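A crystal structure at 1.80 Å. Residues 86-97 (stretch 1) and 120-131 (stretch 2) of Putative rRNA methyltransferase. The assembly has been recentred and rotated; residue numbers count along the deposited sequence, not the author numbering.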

# COMPACT_ATOMS: atom_id res chain seq x y z
N SER A 86 -0.19 -6.82 -8.37
CA SER A 86 0.41 -7.63 -7.36
C SER A 86 1.65 -6.88 -6.82
O SER A 86 2.30 -6.15 -7.57
CB SER A 86 0.88 -8.94 -8.02
OG SER A 86 -0.26 -9.56 -8.68
N VAL A 87 2.00 -7.13 -5.58
CA VAL A 87 3.18 -6.51 -4.99
C VAL A 87 4.45 -6.88 -5.74
O VAL A 87 5.37 -6.08 -5.81
CB VAL A 87 3.33 -6.90 -3.51
CG1 VAL A 87 4.43 -6.11 -2.84
CG2 VAL A 87 2.03 -6.69 -2.80
N GLN A 88 4.49 -8.06 -6.37
CA GLN A 88 5.72 -8.39 -7.10
C GLN A 88 5.82 -7.69 -8.45
O GLN A 88 6.87 -7.72 -9.08
CB GLN A 88 5.89 -9.89 -7.28
CG GLN A 88 5.39 -10.39 -8.61
CD GLN A 88 5.80 -11.82 -8.88
OE1 GLN A 88 5.70 -12.70 -8.01
NE2 GLN A 88 6.31 -12.06 -10.09
N ALA A 89 4.76 -7.04 -8.89
CA ALA A 89 4.83 -6.30 -10.16
C ALA A 89 3.96 -5.06 -10.13
O ALA A 89 2.91 -4.98 -10.79
CB ALA A 89 4.43 -7.20 -11.35
N LEU A 90 4.34 -4.10 -9.31
CA LEU A 90 3.49 -2.91 -9.16
C LEU A 90 3.72 -2.02 -10.38
O LEU A 90 4.83 -2.02 -10.92
CB LEU A 90 3.83 -2.21 -7.84
CG LEU A 90 3.41 -2.99 -6.58
CD1 LEU A 90 4.23 -2.50 -5.35
CD2 LEU A 90 1.91 -2.88 -6.28
N PRO A 91 2.70 -1.29 -10.84
CA PRO A 91 2.87 -0.51 -12.07
C PRO A 91 3.95 0.57 -11.94
O PRO A 91 4.04 1.23 -10.90
CB PRO A 91 1.48 0.15 -12.30
CG PRO A 91 0.62 -0.25 -11.17
CD PRO A 91 1.44 -0.97 -10.13
N GLU A 92 4.79 0.71 -12.96
CA GLU A 92 5.82 1.75 -12.93
C GLU A 92 5.24 3.14 -12.87
O GLU A 92 5.90 4.06 -12.36
CB GLU A 92 6.76 1.60 -14.15
CG GLU A 92 6.02 1.78 -15.45
CD GLU A 92 6.88 1.55 -16.68
OE1 GLU A 92 8.04 1.09 -16.53
OE2 GLU A 92 6.38 1.83 -17.80
N GLU A 93 4.00 3.31 -13.35
CA GLU A 93 3.34 4.61 -13.29
C GLU A 93 3.19 5.14 -11.85
O GLU A 93 3.00 6.34 -11.64
CB GLU A 93 1.94 4.53 -13.91
CG GLU A 93 1.94 4.26 -15.42
CD GLU A 93 2.00 2.80 -15.77
OE1 GLU A 93 2.34 1.97 -14.90
OE2 GLU A 93 1.71 2.46 -16.94
N LEU A 94 3.25 4.24 -10.87
CA LEU A 94 3.08 4.69 -9.46
C LEU A 94 4.42 5.00 -8.82
O LEU A 94 4.48 5.48 -7.69
CB LEU A 94 2.36 3.64 -8.63
CG LEU A 94 0.97 3.26 -9.08
CD1 LEU A 94 0.44 2.17 -8.15
CD2 LEU A 94 0.07 4.50 -9.05
N ALA A 95 5.50 4.77 -9.54
CA ALA A 95 6.82 4.98 -8.92
C ALA A 95 7.06 6.36 -8.38
O ALA A 95 6.77 7.34 -9.06
CB ALA A 95 7.96 4.60 -9.92
N GLY A 96 7.58 6.43 -7.14
CA GLY A 96 7.95 7.68 -6.53
C GLY A 96 6.80 8.61 -6.21
O GLY A 96 7.06 9.76 -5.90
N LEU A 97 5.55 8.15 -6.22
CA LEU A 97 4.44 9.08 -5.99
C LEU A 97 3.97 9.27 -4.56
O LEU A 97 3.47 10.35 -4.23
CB LEU A 97 3.20 8.67 -6.80
CG LEU A 97 3.23 8.73 -8.32
CD1 LEU A 97 1.81 8.36 -8.80
CD2 LEU A 97 3.66 10.10 -8.82
N PRO A 120 13.45 -8.14 -1.63
CA PRO A 120 12.74 -7.76 -2.85
C PRO A 120 11.39 -7.13 -2.56
O PRO A 120 11.02 -6.29 -3.36
CB PRO A 120 12.50 -9.13 -3.56
CG PRO A 120 13.58 -9.97 -3.09
CD PRO A 120 13.86 -9.56 -1.64
N VAL A 121 10.70 -7.49 -1.48
CA VAL A 121 9.40 -6.88 -1.20
C VAL A 121 9.62 -5.47 -0.66
O VAL A 121 8.92 -4.53 -1.03
CB VAL A 121 8.61 -7.72 -0.21
CG1 VAL A 121 7.23 -7.08 0.09
CG2 VAL A 121 8.33 -9.12 -0.82
N LEU A 122 10.60 -5.32 0.23
CA LEU A 122 10.83 -3.95 0.76
C LEU A 122 11.25 -3.01 -0.34
O LEU A 122 10.84 -1.86 -0.38
CB LEU A 122 11.92 -3.96 1.82
CG LEU A 122 11.62 -4.81 3.03
CD1 LEU A 122 12.77 -4.60 4.09
CD2 LEU A 122 10.28 -4.41 3.70
N GLU A 123 12.08 -3.48 -1.26
CA GLU A 123 12.48 -2.66 -2.39
C GLU A 123 11.28 -2.32 -3.30
O GLU A 123 11.19 -1.21 -3.83
CB GLU A 123 13.59 -3.37 -3.20
CG GLU A 123 14.90 -3.48 -2.38
CD GLU A 123 15.96 -4.29 -3.06
OE1 GLU A 123 15.92 -4.32 -4.33
OE2 GLU A 123 16.86 -4.81 -2.34
N ALA A 124 10.39 -3.29 -3.50
CA ALA A 124 9.24 -2.99 -4.36
C ALA A 124 8.37 -1.88 -3.74
O ALA A 124 7.83 -1.01 -4.45
CB ALA A 124 8.40 -4.27 -4.60
N LEU A 125 8.20 -1.94 -2.42
CA LEU A 125 7.38 -0.92 -1.70
C LEU A 125 8.09 0.44 -1.69
O LEU A 125 7.46 1.49 -1.91
CB LEU A 125 7.09 -1.41 -0.29
CG LEU A 125 6.22 -2.71 -0.25
CD1 LEU A 125 6.19 -3.15 1.21
CD2 LEU A 125 4.81 -2.40 -0.71
N ARG A 126 9.39 0.44 -1.45
CA ARG A 126 10.16 1.68 -1.42
C ARG A 126 10.08 2.39 -2.78
O ARG A 126 10.08 3.61 -2.87
CB ARG A 126 11.61 1.41 -1.05
CG ARG A 126 12.55 2.63 -1.19
CD ARG A 126 12.13 3.77 -0.19
NE ARG A 126 13.07 4.90 -0.28
CZ ARG A 126 12.97 5.84 -1.22
NH1 ARG A 126 12.01 5.76 -2.14
NH2 ARG A 126 13.81 6.86 -1.26
N ARG A 127 9.98 1.62 -3.85
CA ARG A 127 9.86 2.22 -5.18
C ARG A 127 8.64 3.11 -5.32
O ARG A 127 8.67 4.11 -6.09
CB ARG A 127 9.84 1.09 -6.24
CG ARG A 127 9.66 1.48 -7.68
CD ARG A 127 9.69 0.11 -8.44
NE ARG A 127 9.47 0.13 -9.88
CZ ARG A 127 8.36 -0.31 -10.46
NH1 ARG A 127 7.37 -0.79 -9.72
NH2 ARG A 127 8.25 -0.28 -11.78
N LEU A 128 7.59 2.83 -4.54
CA LEU A 128 6.36 3.61 -4.68
C LEU A 128 6.33 4.92 -3.88
O LEU A 128 5.41 5.73 -4.06
CB LEU A 128 5.11 2.82 -4.20
CG LEU A 128 4.73 1.60 -5.03
CD1 LEU A 128 3.35 1.04 -4.61
CD2 LEU A 128 4.73 1.97 -6.45
N VAL A 129 7.28 5.08 -2.99
CA VAL A 129 7.24 6.16 -2.02
C VAL A 129 8.17 7.30 -2.41
O VAL A 129 9.29 7.06 -2.82
CB VAL A 129 7.66 5.63 -0.64
CG1 VAL A 129 7.47 6.73 0.44
CG2 VAL A 129 6.76 4.43 -0.29
N ARG A 130 7.71 8.53 -2.25
CA ARG A 130 8.59 9.66 -2.58
C ARG A 130 9.56 9.85 -1.41
O ARG A 130 9.24 9.46 -0.27
CB ARG A 130 7.78 10.93 -2.90
CG ARG A 130 7.18 11.64 -1.76
CD ARG A 130 6.43 12.88 -2.26
NE ARG A 130 5.37 12.51 -3.18
CZ ARG A 130 4.98 13.26 -4.21
NH1 ARG A 130 5.60 14.43 -4.43
NH2 ARG A 130 3.98 12.85 -5.01
N PRO A 131 10.75 10.41 -1.68
CA PRO A 131 11.71 10.72 -0.60
C PRO A 131 11.03 11.50 0.51
O PRO A 131 10.22 12.39 0.23
CB PRO A 131 12.77 11.61 -1.28
CG PRO A 131 12.72 11.20 -2.72
CD PRO A 131 11.26 10.83 -3.00

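An irregular segment can pack closely against a helix and the chain that follows it, provided its apolar side chains find the grooves and its backbone polar groups find partners. The two stretches of this putative rRNA methyltransferase illustrate the principle, burying 651 Å² between them.

Stretch 1, mostly loop with a short 3-10 segment at 92-94, runs beside the helix of stretch 2 and the chain that leaves it. The backbones come nearest at Ala95 and Leu128 and at Gly96 and Arg130, CA to CA 4.5 Å in both cases. Val87, at one end of the contact, sets its CG1 4.2 Å from Val121 CG1 and 4.3 Å from Leu125 CD2, while the loop backbone comes close over the small Ala124, whose CB lies 3.7 Å from Val87 O. Leu90, pointing toward the other stretch, continues the apolar packing: its CD1 lies 3.7 Å from Leu128 CD1.

Leu128 is the principal bump. Although its CA-to-CB bond points away, the end of its side chain comes back between Leu90 and Leu94, with CD2 3.6 Å from Leu94 CB. These contacts are purely apolar, and their value lies in fit.

Polar groups add directed bonds. The extended Arg127, all trans through chi3, reaches along the loop so that NH1 donates to Leu90 O at 3.1 Å, nearly linearly. Its own carbonyl is used too: Gly96 N donates to Arg127 O at 2.8 Å. Gly96 occupies the type II turn from Leu94 to Leu97, where its positive phi favours glycine.

At the end of the turn, Arg130 holds Leu97. Its NE and NH2 both donate to Leu97 O, at 3.1 and 2.7 Å, gripping that carbonyl at the guanidinium edge, while Gly96 O lies over one face. Leu90, Leu94 and Leu128, with Val87 and Ala124, thus make the apolar packing, and arginines tie down the loop's carbonyls.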